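Local atomic coordinates of clostripain-related protein (Bacteroides thetaiotaomicron, PDB entry 6N9J), a protein that is a secreted cysteine protease of the C11 (clostripain) family, which hydrolyses peptide bonds and is inactivated by an irreversible covalent peptide inhibitor. Residues D114-Y119 and M163-V168; P141-A146 and Y170-R175; A253-V258 and N305-M310; D289-M294 and G340-S345. One frame throughout, in Å; residues are numbered along the deposited sequence.

Contact 1: residues D114-Y119 and M163-V168; sequences DGWLPY and MQSVEV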
loop_
_atom_site.group_PDB
_atom_site.type_symbol
_atom_site.label_atom_id
_atom_site.label_comp_id
_atom_site.label_asym_id
_atom_site.label_seq_id
_atom_site.Cartn_x
_atom_site.Cartn_y
_atom_site.Cartn_z
ATOM N N ASP A 114 -2.942 4.535 -6.994
ATOM C CA ASP A 114 -4.328 4.958 -7.221
ATOM C C ASP A 114 -5.216 3.708 -7.291
ATOM O O ASP A 114 -6.000 3.524 -8.228
ATOM C CB ASP A 114 -4.445 5.810 -8.494
ATOM C CG ASP A 114 -5.640 6.772 -8.462
ATOM O OD1 ASP A 114 -6.641 6.473 -7.775
ATOM O OD2 ASP A 114 -5.583 7.832 -9.124
ATOM N N GLY A 115 -5.073 2.839 -6.294
ATOM C CA GLY A 115 -5.930 1.669 -6.185
ATOM C C GLY A 115 -5.971 0.785 -7.421
ATOM O O GLY A 115 -4.937 0.419 -7.987
ATOM N N TRP A 116 -7.180 0.449 -7.846
ATOM C CA TRP A 116 -7.387 -0.489 -8.939
ATOM C C TRP A 116 -7.486 0.190 -10.291
ATOM O O TRP A 116 -7.487 -0.483 -11.323
ATOM C CB TRP A 116 -8.665 -1.295 -8.693
ATOM C CG TRP A 116 -9.875 -0.421 -8.637
ATOM C CD1 TRP A 116 -10.424 0.146 -7.526
ATOM C CD2 TRP A 116 -10.678 0.009 -9.742
ATOM N NE1 TRP A 116 -11.523 0.894 -7.863
ATOM C CE2 TRP A 116 -11.702 0.828 -9.220
ATOM C CE3 TRP A 116 -10.635 -0.223 -11.122
ATOM C CZ2 TRP A 116 -12.679 1.415 -10.030
ATOM C CZ3 TRP A 116 -11.601 0.366 -11.924
ATOM C CH2 TRP A 116 -12.609 1.176 -11.375
ATOM N N LEU A 117 -7.590 1.515 -10.282
ATOM C CA LEU A 117 -7.963 2.269 -11.489
ATOM C C LEU A 117 -7.049 1.979 -12.680
ATOM O O LEU A 117 -5.823 1.888 -12.524
ATOM C CB LEU A 117 -7.980 3.769 -11.186
ATOM C CG LEU A 117 -9.155 4.166 -10.290
ATOM C CD1 LEU A 117 -8.985 5.569 -9.755
ATOM C CD2 LEU A 117 -10.440 4.058 -11.081
ATOM N N PRO A 118 -7.652 1.798 -13.872
ATOM C CA PRO A 118 -6.890 1.506 -15.090
ATOM C C PRO A 118 -6.087 2.713 -15.588
ATOM O O PRO A 118 -6.547 3.850 -15.480
ATOM C CB PRO A 118 -7.976 1.117 -16.097
ATOM C CG PRO A 118 -9.189 1.816 -15.617
ATOM C CD PRO A 118 -9.104 1.771 -14.118
ATOM N N TYR A 119 -4.887 2.452 -16.099
ATOM C CA TYR A 119 -4.066 3.473 -16.745
ATOM C C TYR A 119 -3.474 2.903 -18.025
ATOM O O TYR A 119 -2.825 1.859 -17.996
ATOM C CB TYR A 119 -2.941 3.949 -15.821
ATOM C CG TYR A 119 -2.042 4.992 -16.457
ATOM C CD1 TYR A 119 -2.394 6.330 -16.456
ATOM C CD2 TYR A 119 -0.838 4.630 -17.060
ATOM C CE1 TYR A 119 -1.573 7.286 -17.031
ATOM C CE2 TYR A 119 -0.017 5.572 -17.638
ATOM C CZ TYR A 119 -0.393 6.901 -17.621
ATOM O OH TYR A 119 0.422 7.848 -18.198
ATOM N N MET A 163 -4.116 2.453 -1.741
ATOM C CA MET A 163 -3.876 1.064 -2.118
ATOM C C MET A 163 -4.672 0.072 -1.274
ATOM O O MET A 163 -4.898 -1.064 -1.709
ATOM C CB MET A 163 -2.370 0.743 -2.038
ATOM C CG MET A 163 -1.519 1.505 -3.061
ATOM S SD MET A 163 -2.153 1.605 -4.763
ATOM C CE MET A 163 -2.341 -0.090 -5.208
ATOM N N GLN A 164 -5.109 0.495 -0.084
ATOM C CA GLN A 164 -5.892 -0.383 0.788
ATOM C C GLN A 164 -7.360 -0.407 0.310
ATOM O O GLN A 164 -8.281 0.041 1.003
ATOM C CB GLN A 164 -5.782 0.051 2.253
ATOM C CG GLN A 164 -6.144 -1.040 3.275
ATOM C CD GLN A 164 -5.054 -2.106 3.460
ATOM O OE1 GLN A 164 -4.343 -2.461 2.523
ATOM N NE2 GLN A 164 -4.932 -2.620 4.679
ATOM N N SER A 165 -7.517 -0.939 -0.903
ATOM C CA SER A 165 -8.771 -1.143 -1.613
ATOM C C SER A 165 -9.092 -2.638 -1.677
ATOM O O SER A 165 -8.195 -3.459 -1.907
ATOM C CB SER A 165 -8.656 -0.527 -3.019
ATOM O OG SER A 165 -9.277 -1.311 -4.020
ATOM N N VAL A 166 -10.359 -2.989 -1.467
ATOM C CA VAL A 166 -10.768 -4.388 -1.418
ATOM C C VAL A 166 -10.597 -5.023 -2.796
ATOM O O VAL A 166 -10.357 -6.228 -2.906
ATOM C CB VAL A 166 -12.244 -4.541 -0.917
ATOM C CG1 VAL A 166 -13.220 -4.066 -1.964
ATOM C CG2 VAL A 166 -12.566 -5.988 -0.517
ATOM N N GLU A 167 -10.702 -4.208 -3.846
ATOM C CA GLU A 167 -10.494 -4.681 -5.214
ATOM C C GLU A 167 -9.032 -5.074 -5.464
ATOM O O GLU A 167 -8.746 -6.084 -6.105
ATOM C CB GLU A 167 -10.924 -3.604 -6.218
ATOM C CG GLU A 167 -12.432 -3.322 -6.235
ATOM C CD GLU A 167 -12.863 -2.250 -5.244
ATOM O OE1 GLU A 167 -12.014 -1.801 -4.431
ATOM O OE2 GLU A 167 -14.064 -1.861 -5.275
ATOM N N VAL A 168 -8.111 -4.262 -4.956
ATOM C CA VAL A 168 -6.683 -4.500 -5.130
ATOM C C VAL A 168 -6.221 -5.706 -4.327
ATOM O O VAL A 168 -5.551 -6.596 -4.841
ATOM C CB VAL A 168 -5.864 -3.269 -4.699
ATOM C CG1 VAL A 168 -4.367 -3.555 -4.789
ATOM C CG2 VAL A 168 -6.257 -2.038 -5.534
#
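With chi1 at 62°, CG of Trp116 sits between its own backbone N and carbonyl carbon, and there it meets CB of Glu167; a bend at chi2 (-44°) places SD of Met163 beside the turn of the 114-119 loop, 3.5 Å from Gly115 N. This is a type II' beta turn from Asp114 to Leu117. Glycine suits its second position, where phi is positive (54°). CG2 of Val168 packs on the peptide unit that follows, 3.4 Å from Gly115 C. The indole of Trp116 crosses Glu167 obliquely. Its CD1 lies 4.0 Å from Ser165 OG, which approaches the ring edge near its plane, while CD2 of Leu117 covers one face. Ser165 is the N-cap of helix 166-171: OG accepts a weak bond from Val168 N at 3.3 Å and donates to Glu167 OE1 at 2.8 Å, on the anti side of the carboxylate. The buried Glu167 is thus gripped at OE1, and OE2 is bonded to Tyr347 N, Thr346 OG1 and Tyr360 OH, consistent with a charged carboxylate. Around the contact, Tyr360 of helix 355-363 and Tyr347 meet Trp116 edge to face, and strand 345-346 lies against Ser165 and Val166 at the start of helix 166-171.

Contact 2: residues P141-A146 and Y170-R175; sequences PDLNEA and YQLRNR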
loop_
_atom_site.group_PDB
_atom_site.type_symbol
_atom_site.label_atom_id
_atom_site.label_comp_id
_atom_site.label_asym_id
_atom_site.label_seq_id
_atom_site.Cartn_x
_atom_site.Cartn_y
_atom_site.Cartn_z
ATOM N N PRO A 141 -3.312 -5.921 -12.569
ATOM C CA PRO A 141 -2.994 -7.220 -13.177
ATOM C C PRO A 141 -1.524 -7.394 -13.585
ATOM O O PRO A 141 -1.021 -8.516 -13.537
ATOM C CB PRO A 141 -3.906 -7.249 -14.400
ATOM C CG PRO A 141 -5.102 -6.511 -13.941
ATOM C CD PRO A 141 -4.559 -5.366 -13.136
ATOM N N ASP A 142 -0.857 -6.310 -13.979
ATOM C CA ASP A 142 0.572 -6.359 -14.309
ATOM C C ASP A 142 1.416 -6.572 -13.053
ATOM O O ASP A 142 2.384 -7.325 -13.072
ATOM C CB ASP A 142 1.019 -5.073 -15.023
ATOM C CG ASP A 142 0.457 -4.957 -16.429
ATOM O OD1 ASP A 142 0.245 -6.003 -17.076
ATOM O OD2 ASP A 142 0.235 -3.816 -16.892
ATOM N N LEU A 143 1.040 -5.903 -11.964
ATOM C CA LEU A 143 1.700 -6.109 -10.680
ATOM C C LEU A 143 1.553 -7.559 -10.205
ATOM O O LEU A 143 2.492 -8.138 -9.660
ATOM C CB LEU A 143 1.142 -5.146 -9.632
ATOM C CG LEU A 143 1.709 -5.196 -8.215
ATOM C CD1 LEU A 143 3.227 -4.967 -8.197
ATOM C CD2 LEU A 143 1.011 -4.187 -7.330
ATOM N N ASN A 144 0.375 -8.141 -10.411
ATOM C CA ASN A 144 0.122 -9.524 -10.007
ATOM C C ASN A 144 0.936 -10.508 -10.835
ATOM O O ASN A 144 1.286 -11.589 -10.370
ATOM C CB ASN A 144 -1.372 -9.856 -10.124
ATOM C CG ASN A 144 -1.753 -11.098 -9.348
ATOM O OD1 ASN A 144 -1.168 -11.394 -8.307
ATOM N ND2 ASN A 144 -2.739 -11.831 -9.850
ATOM N N GLU A 145 1.232 -10.132 -12.070
ATOM C CA GLU A 145 2.059 -10.961 -12.935
ATOM C C GLU A 145 3.527 -10.887 -12.517
ATOM O O GLU A 145 4.235 -11.898 -12.529
ATOM C CB GLU A 145 1.898 -10.544 -14.403
ATOM C CG GLU A 145 2.897 -11.193 -15.368
ATOM C CD GLU A 145 2.862 -12.719 -15.332
ATOM O OE1 GLU A 145 1.786 -13.282 -15.030
ATOM O OE2 GLU A 145 3.910 -13.360 -15.599
ATOM N N ALA A 146 3.992 -9.698 -12.147
ATOM C CA ALA A 146 5.384 -9.564 -11.715
ATOM C C ALA A 146 5.572 -10.348 -10.426
ATOM O O ALA A 146 6.509 -11.123 -10.295
ATOM C CB ALA A 146 5.765 -8.107 -11.529
ATOM N N TYR A 170 -8.055 -8.116 -3.062
ATOM C CA TYR A 170 -8.632 -9.363 -3.568
ATOM C C TYR A 170 -7.886 -9.828 -4.824
ATOM O O TYR A 170 -7.608 -11.018 -4.972
ATOM C CB TYR A 170 -10.137 -9.234 -3.866
ATOM C CG TYR A 170 -10.793 -10.592 -4.096
ATOM C CD1 TYR A 170 -11.261 -11.348 -3.026
ATOM C CD2 TYR A 170 -10.895 -11.134 -5.371
ATOM C CE1 TYR A 170 -11.830 -12.590 -3.222
ATOM C CE2 TYR A 170 -11.466 -12.371 -5.577
ATOM C CZ TYR A 170 -11.935 -13.095 -4.499
ATOM O OH TYR A 170 -12.504 -14.334 -4.699
ATOM N N GLN A 171 -7.550 -8.894 -5.715
ATOM C CA GLN A 171 -6.835 -9.235 -6.955
ATOM C C GLN A 171 -5.459 -9.852 -6.697
ATOM O O GLN A 171 -4.998 -10.723 -7.450
ATOM C CB GLN A 171 -6.659 -8.002 -7.838
ATOM C CG GLN A 171 -6.347 -8.329 -9.294
ATOM C CD GLN A 171 -7.583 -8.714 -10.114
ATOM O OE1 GLN A 171 -8.707 -8.253 -9.857
ATOM N NE2 GLN A 171 -7.373 -9.561 -11.119
ATOM N N LEU A 172 -4.812 -9.381 -5.633
ATOM C CA LEU A 172 -3.479 -9.831 -5.248
ATOM C C LEU A 172 -3.474 -10.804 -4.075
ATOM O O LEU A 172 -2.420 -11.040 -3.489
ATOM C CB LEU A 172 -2.610 -8.629 -4.875
ATOM C CG LEU A 172 -2.470 -7.537 -5.930
ATOM C CD1 LEU A 172 -1.677 -6.374 -5.367
ATOM C CD2 LEU A 172 -1.793 -8.090 -7.147
ATOM N N ARG A 173 -4.631 -11.361 -3.718
ATOM C CA ARG A 173 -4.748 -12.119 -2.463
ATOM C C ARG A 173 -3.827 -13.346 -2.368
ATOM O O ARG A 173 -3.435 -13.744 -1.264
ATOM C CB ARG A 173 -6.199 -12.563 -2.230
ATOM C CG ARG A 173 -6.699 -13.622 -3.208
ATOM C CD ARG A 173 -8.204 -13.798 -3.134
ATOM N NE ARG A 173 -8.679 -14.835 -4.050
ATOM C CZ ARG A 173 -8.808 -14.668 -5.362
ATOM N NH1 ARG A 173 -8.504 -13.505 -5.926
ATOM N NH2 ARG A 173 -9.241 -15.668 -6.111
ATOM N N ASN A 174 -3.482 -13.941 -3.506
ATOM C CA ASN A 174 -2.652 -15.147 -3.501
ATOM C C ASN A 174 -1.153 -14.844 -3.459
ATOM O O ASN A 174 -0.324 -15.758 -3.544
ATOM C CB ASN A 174 -2.971 -16.015 -4.723
ATOM C CG ASN A 174 -4.362 -16.622 -4.662
ATOM O OD1 ASN A 174 -4.792 -17.122 -3.619
ATOM N ND2 ASN A 174 -5.078 -16.570 -5.781
ATOM N N ARG A 175 -0.806 -13.567 -3.318
ATOM C CA ARG A 175 0.597 -13.152 -3.332
ATOM C C ARG A 175 1.165 -12.898 -1.938
ATOM O O ARG A 175 2.383 -12.915 -1.756
ATOM C CB ARG A 175 0.769 -11.888 -4.177
ATOM C CG ARG A 175 0.379 -12.073 -5.617
ATOM C CD ARG A 175 1.160 -13.222 -6.223
ATOM N NE ARG A 175 0.832 -13.377 -7.630
ATOM C CZ ARG A 175 0.887 -14.527 -8.289
ATOM N NH1 ARG A 175 0.566 -14.561 -9.577
ATOM N NH2 ARG A 175 1.261 -15.640 -7.664
HETATM O O HOH W 1 -4.755 -10.641 -12.360
#
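Asn144, near the end of helix 140-146, comes to a CA-CA distance of 6.0 Å from Leu172, the first residue to leave helical geometry after helix 166-171. Asn144 carries its CG anti to the backbone N (chi1 -163°), and OD1 meets Arg175 NE at 2.9 Å. The bond is bent: NE stands above the amide carbonyl plane, and the amide and guanidinium planes are turned 49° apart. Two weak bonds add to the grip, from Arg175 NE and from Arg175 NH1 (3.2 Å), both to the backbone O of Asn144. Arginine suits the place because its adjacent N-H groups can serve a side-chain and a main-chain oxygen of one residue. The apolar part is supplied by Leu172, whose two methyls divide the work: CD2 lies against Asn144 CB at 3.5 Å, and CD1 meets Leu143 CD2 at 4.0 Å, the two leucines crossing at about a right angle. Asn144 ND2 makes a weak bond to a water that also accepts from Gln171 NE2 at 3.1 Å; Gln171 OE1 is held by Glu365 N. Chemically, Asn144 acts through both ends of its amide, and the guanidinium binds a carbonyl in the last turn of helix 140-146, where a positive charge would be expected to interact favourably with the helix dipole.

Contact 3: residues A253-V258 and N305-M310; sequences AATRDV and NHYKEM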
loop_
_atom_site.group_PDB
_atom_site.type_symbol
_atom_site.label_atom_id
_atom_site.label_comp_id
_atom_site.label_asym_id
_atom_site.label_seq_id
_atom_site.Cartn_x
_atom_site.Cartn_y
_atom_site.Cartn_z
ATOM N N ALA A 253 -18.053 -14.141 -0.001
ATOM C CA ALA A 253 -19.239 -14.973 0.182
ATOM C C ALA A 253 -20.260 -14.294 1.103
ATOM O O ALA A 253 -21.460 -14.385 0.875
ATOM C CB ALA A 253 -18.853 -16.343 0.734
ATOM N N ALA A 254 -19.788 -13.606 2.139
ATOM C CA ALA A 254 -20.698 -12.888 3.030
ATOM C C ALA A 254 -21.320 -11.705 2.296
ATOM O O ALA A 254 -22.460 -11.346 2.555
ATOM C CB ALA A 254 -19.976 -12.419 4.284
ATOM N N THR A 255 -20.567 -11.109 1.372
ATOM C CA THR A 255 -21.066 -9.990 0.574
ATOM C C THR A 255 -22.213 -10.411 -0.337
ATOM O O THR A 255 -23.218 -9.717 -0.445
ATOM C CB THR A 255 -19.943 -9.367 -0.282
ATOM O OG1 THR A 255 -18.942 -8.816 0.577
ATOM C CG2 THR A 255 -20.494 -8.265 -1.197
ATOM N N ARG A 256 -22.053 -11.556 -0.989
ATOM C CA ARG A 256 -23.051 -12.058 -1.916
ATOM C C ARG A 256 -24.380 -12.244 -1.203
ATOM O O ARG A 256 -25.423 -11.859 -1.717
ATOM C CB ARG A 256 -22.588 -13.370 -2.545
ATOM C CG ARG A 256 -21.288 -13.228 -3.328
ATOM C CD ARG A 256 -20.839 -14.529 -3.986
ATOM N NE ARG A 256 -21.504 -15.694 -3.416
ATOM C CZ ARG A 256 -20.886 -16.828 -3.103
ATOM N NH1 ARG A 256 -19.579 -16.951 -3.305
ATOM N NH2 ARG A 256 -21.578 -17.836 -2.583
ATOM N N ASP A 257 -24.327 -12.798 0.002
ATOM C CA ASP A 257 -25.528 -13.042 0.788
ATOM C C ASP A 257 -26.253 -11.750 1.142
ATOM O O ASP A 257 -27.487 -11.713 1.174
ATOM C CB ASP A 257 -25.177 -13.809 2.061
ATOM C CG ASP A 257 -24.646 -15.195 1.774
ATOM O OD1 ASP A 257 -24.611 -15.589 0.585
ATOM O OD2 ASP A 257 -24.257 -15.886 2.739
ATOM N N VAL A 258 -25.490 -10.696 1.414
ATOM C CA VAL A 258 -26.084 -9.408 1.739
ATOM C C VAL A 258 -26.816 -8.857 0.514
ATOM O O VAL A 258 -27.957 -8.408 0.615
ATOM C CB VAL A 258 -25.025 -8.402 2.241
ATOM C CG1 VAL A 258 -25.543 -6.981 2.175
ATOM C CG2 VAL A 258 -24.619 -8.742 3.662
ATOM N N ASN A 305 -25.293 -8.924 10.157
ATOM C CA ASN A 305 -24.525 -9.196 11.363
ATOM C C ASN A 305 -23.474 -10.270 11.099
ATOM O O ASN A 305 -22.453 -10.304 11.759
ATOM C CB ASN A 305 -25.443 -9.613 12.518
ATOM C CG ASN A 305 -26.374 -8.490 12.962
ATOM O OD1 ASN A 305 -26.111 -7.313 12.709
ATOM N ND2 ASN A 305 -27.468 -8.851 13.629
ATOM N N HIS A 306 -23.738 -11.147 10.134
ATOM C CA HIS A 306 -22.761 -12.138 9.727
ATOM C C HIS A 306 -21.649 -11.479 8.907
ATOM O O HIS A 306 -20.474 -11.806 9.061
ATOM C CB HIS A 306 -23.406 -13.253 8.914
ATOM C CG HIS A 306 -22.415 -14.233 8.368
ATOM N ND1 HIS A 306 -21.871 -15.244 9.128
ATOM C CD2 HIS A 306 -21.839 -14.334 7.144
ATOM C CE1 HIS A 306 -21.015 -15.934 8.397
ATOM N NE2 HIS A 306 -20.978 -15.401 7.188
ATOM N N TYR A 307 -22.037 -10.551 8.034
ATOM C CA TYR A 307 -21.077 -9.816 7.227
ATOM C C TYR A 307 -20.075 -9.082 8.108
ATOM O O TYR A 307 -18.881 -9.087 7.826
ATOM C CB TYR A 307 -21.779 -8.817 6.297
ATOM C CG TYR A 307 -20.796 -8.000 5.501
ATOM C CD1 TYR A 307 -20.272 -8.485 4.311
ATOM C CD2 TYR A 307 -20.364 -6.756 5.950
ATOM C CE1 TYR A 307 -19.357 -7.756 3.590
ATOM C CE2 TYR A 307 -19.442 -6.020 5.235
ATOM C CZ TYR A 307 -18.947 -6.524 4.054
ATOM O OH TYR A 307 -18.024 -5.807 3.333
ATOM N N LYS A 308 -20.563 -8.448 9.169
ATOM C CA LYS A 308 -19.677 -7.704 10.061
ATOM C C LYS A 308 -18.640 -8.628 10.701
ATOM O O LYS A 308 -17.490 -8.233 10.880
ATOM C CB LYS A 308 -20.474 -6.976 11.140
ATOM C CG LYS A 308 -21.353 -5.854 10.584
ATOM C CD LYS A 308 -21.778 -4.876 11.666
ATOM C CE LYS A 308 -22.629 -5.548 12.729
ATOM N NZ LYS A 308 -22.949 -4.619 13.857
ATOM N N GLU A 309 -19.048 -9.848 11.037
ATOM C CA GLU A 309 -18.117 -10.831 11.596
ATOM C C GLU A 309 -17.020 -11.174 10.599
ATOM O O GLU A 309 -15.852 -11.194 10.953
ATOM C CB GLU A 309 -18.843 -12.111 12.015
ATOM C CG GLU A 309 -20.029 -11.909 12.950
ATOM C CD GLU A 309 -19.620 -11.573 14.373
ATOM O OE1 GLU A 309 -18.428 -11.256 14.596
ATOM O OE2 GLU A 309 -20.496 -11.637 15.270
ATOM N N MET A 310 -17.409 -11.453 9.356
ATOM C CA MET A 310 -16.453 -11.788 8.314
ATOM C C MET A 310 -15.569 -10.594 8.017
ATOM O O MET A 310 -14.398 -10.745 7.685
ATOM C CB MET A 310 -17.169 -12.240 7.040
ATOM C CG MET A 310 -17.977 -13.512 7.199
ATOM S SD MET A 310 -17.051 -14.972 7.738
ATOM C CE MET A 310 -17.459 -14.982 9.469
HETATM O O HOH W 2 -18.283 -6.209 0.941
#
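An antiparallel helix pair brings Ala254 of helix 248-259 against Tyr307 of helix 301-314, in a peripheral part of the clostripain-family fold. The first helix follows strand 239-244 and the second leads into strand 315-327, its antiparallel neighbour in the sheet. The short segments run at 161° to each other with axes 9.1 Å apart, and the CA atoms of Ala254 and Tyr307 approach to 5.2 Å, a closeness that the small methyl of alanine permits. The tyrosine supplies much of the remaining contact. Chi1 (177°) sets CG anti to the backbone N, and chi2 (85°) turns the ring so an edge meets the opposing helix: Ala254 C lies in the ring plane, and CD1 is 3.9 Å from Ala254 CB. Further along that edge CE1 meets Thr255 OG1 at 3.2 Å, the two side chains lying side by side and pointing the same way. Thr255 suits a buried helical site because its OG1 is bonded to the main-chain O of Leu251, one turn back. A water lies 2.7 Å from Thr255 OG1, to which it donates, but its approach to Tyr307 OH is so short that the link is doubtful. Val258, crossing Tyr307 at about a right angle, places CG2 3.9 Å from Tyr307 CB. On the other flank His306 CD2 and the flexible Met310 both reach the alanine methyl, Met310 CG lying 3.7 Å from Ala254 CB.

Contact 4: residues D289-M294 and G340-S345; sequences DLMGLM and GFEGVS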
loop_
_atom_site.group_PDB
_atom_site.type_symbol
_atom_site.label_atom_id
_atom_site.label_comp_id
_atom_site.label_asym_id
_atom_site.label_seq_id
_atom_site.Cartn_x
_atom_site.Cartn_y
_atom_site.Cartn_z
ATOM N N ASP A 289 -15.815 4.162 1.967
ATOM C CA ASP A 289 -15.620 3.126 2.965
ATOM C C ASP A 289 -16.531 1.917 2.713
ATOM O O ASP A 289 -17.764 2.037 2.659
ATOM C CB ASP A 289 -15.846 3.685 4.367
ATOM C CG ASP A 289 -15.486 2.684 5.452
ATOM O OD1 ASP A 289 -14.267 2.480 5.735
ATOM O OD2 ASP A 289 -16.429 2.103 6.019
ATOM N N LEU A 290 -15.902 0.749 2.579
ATOM C CA LEU A 290 -16.607 -0.493 2.267
ATOM C C LEU A 290 -17.687 -0.857 3.291
ATOM O O LEU A 290 -18.785 -1.266 2.908
ATOM C CB LEU A 290 -15.610 -1.649 2.136
ATOM C CG LEU A 290 -16.224 -3.029 1.884
ATOM C CD1 LEU A 290 -16.895 -3.084 0.520
ATOM C CD2 LEU A 290 -15.182 -4.108 2.001
ATOM N N MET A 291 -17.386 -0.718 4.584
ATOM C CA MET A 291 -18.397 -1.012 5.605
ATOM C C MET A 291 -19.550 -0.018 5.515
ATOM O O MET A 291 -20.711 -0.384 5.703
ATOM C CB MET A 291 -17.799 -0.995 7.019
ATOM C CG MET A 291 -18.850 -1.254 8.136
ATOM S SD MET A 291 -19.668 -2.868 8.058
ATOM C CE MET A 291 -18.463 -3.904 8.877
ATOM N N GLY A 292 -19.212 1.240 5.228
ATOM C CA GLY A 292 -20.196 2.299 5.089
ATOM C C GLY A 292 -21.123 1.998 3.938
ATOM O O GLY A 292 -22.333 2.201 4.033
ATOM N N LEU A 293 -20.567 1.463 2.859
ATOM C CA LEU A 293 -21.395 1.037 1.732
ATOM C C LEU A 293 -22.381 -0.077 2.116
ATOM O O LEU A 293 -23.563 -0.004 1.782
ATOM C CB LEU A 293 -20.526 0.571 0.564
ATOM C CG LEU A 293 -21.283 0.024 -0.653
ATOM C CD1 LEU A 293 -22.245 1.053 -1.188
ATOM C CD2 LEU A 293 -20.341 -0.433 -1.757
ATOM N N MET A 294 -21.892 -1.103 2.812
ATOM C CA MET A 294 -22.703 -2.285 3.112
ATOM C C MET A 294 -23.792 -1.988 4.141
ATOM O O MET A 294 -24.874 -2.581 4.108
ATOM C CB MET A 294 -21.801 -3.425 3.594
ATOM C CG MET A 294 -20.782 -3.881 2.543
ATOM S SD MET A 294 -21.553 -4.615 1.079
ATOM C CE MET A 294 -21.104 -3.441 -0.143
ATOM N N GLY A 340 -16.103 7.684 10.482
ATOM C CA GLY A 340 -16.697 6.583 9.742
ATOM C C GLY A 340 -15.687 5.566 9.232
ATOM O O GLY A 340 -16.050 4.565 8.620
ATOM N N PHE A 341 -14.409 5.820 9.494
ATOM C CA PHE A 341 -13.311 5.018 8.961
ATOM C C PHE A 341 -13.333 3.569 9.432
ATOM O O PHE A 341 -13.289 3.291 10.631
ATOM C CB PHE A 341 -11.991 5.689 9.352
ATOM C CG PHE A 341 -10.764 4.858 9.120
ATOM C CD1 PHE A 341 -10.174 4.794 7.868
ATOM C CD2 PHE A 341 -10.158 4.188 10.176
ATOM C CE1 PHE A 341 -9.026 4.053 7.664
ATOM C CE2 PHE A 341 -9.004 3.447 9.979
ATOM C CZ PHE A 341 -8.440 3.376 8.723
ATOM N N GLU A 342 -13.386 2.634 8.493
ATOM C CA GLU A 342 -13.318 1.242 8.888
ATOM C C GLU A 342 -12.133 0.541 8.243
ATOM O O GLU A 342 -11.942 -0.666 8.423
ATOM C CB GLU A 342 -14.626 0.524 8.559
ATOM C CG GLU A 342 -15.840 1.037 9.361
ATOM C CD GLU A 342 -15.723 0.804 10.872
ATOM O OE1 GLU A 342 -16.500 1.436 11.620
ATOM O OE2 GLU A 342 -14.872 -0.010 11.321
ATOM N N GLY A 343 -11.327 1.303 7.511
ATOM C CA GLY A 343 -10.019 0.829 7.108
ATOM C C GLY A 343 -9.864 0.319 5.690
ATOM O O GLY A 343 -8.747 0.014 5.276
ATOM N N VAL A 344 -10.964 0.203 4.948
ATOM C CA VAL A 344 -10.904 -0.344 3.590
ATOM C C VAL A 344 -11.802 0.442 2.629
ATOM O O VAL A 344 -12.906 0.849 2.994
ATOM C CB VAL A 344 -11.306 -1.843 3.563
ATOM C CG1 VAL A 344 -11.146 -2.424 2.156
ATOM C CG2 VAL A 344 -10.460 -2.631 4.535
ATOM N N SER A 345 -11.327 0.675 1.409
ATOM C CA SER A 345 -12.141 1.398 0.426
ATOM C C SER A 345 -12.722 0.455 -0.615
ATOM O O SER A 345 -12.319 -0.704 -0.723
ATOM C CB SER A 345 -11.332 2.489 -0.280
ATOM O OG SER A 345 -10.590 1.941 -1.358
HETATM O O HOH W 3 -18.223 3.605 7.474
#
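Asp289 OD1 accepts from Glu342 N at 2.9 Å, the donor standing above the carboxylate plane, while the neighbouring Leu290 N gives a nearly straight bond (175°) to Val344 O at 3.0 Å. CG of Glu342, on the same side of that plane as its N, packs on Met291 CB at 3.7 Å. OD2 of Asp289 faces its own helix: it takes Gly292 N at 3.0 Å, on the anti side, which makes Asp289 the N-cap of helix 290-297. Aspartate suits this place because its two oxygens can serve helix and loop at once. Just before that helix, Asp289 also pairs with Ser345 as an antiparallel, non-hydrogen-bonded bridge in the two-stranded sheet 288-289/345-346. A water donates both to Asp289 OD2 (2.8 Å) and to Gly340 O. In the loop, Gly340 and Gly343 take positive phi values that suit glycine, and Gly343 N lies over the centre of the Phe341 ring. Farther out, Tyr279 OH bonds Asp289 OD1, and Tyr311 OH holds Glu342 O.

In the fold
Contacts 1 and 4, with centres 15 Å apart, meet along Ser345: Val166 N lies 3.1 Å from Ser345 O and Gln164 O 3.1 Å from Ser345 N, both probable hydrogen bonds. Contact 2 uses the far end of the helix that contact 1 caps, about 11 Å away between centres. Contacts 3 and 4 touch where Tyr307 OH packs on Met294 CG at 3.5 Å, whereas contact 3 is 22 Å from contact 1 and 24 Å from contact 2, centre to centre. In clan CD proteases the catalytic histidine and cysteine follow two neighbouring strands, here probably 105-110 and 155-159, so contact 1 probably lies nearest the active site.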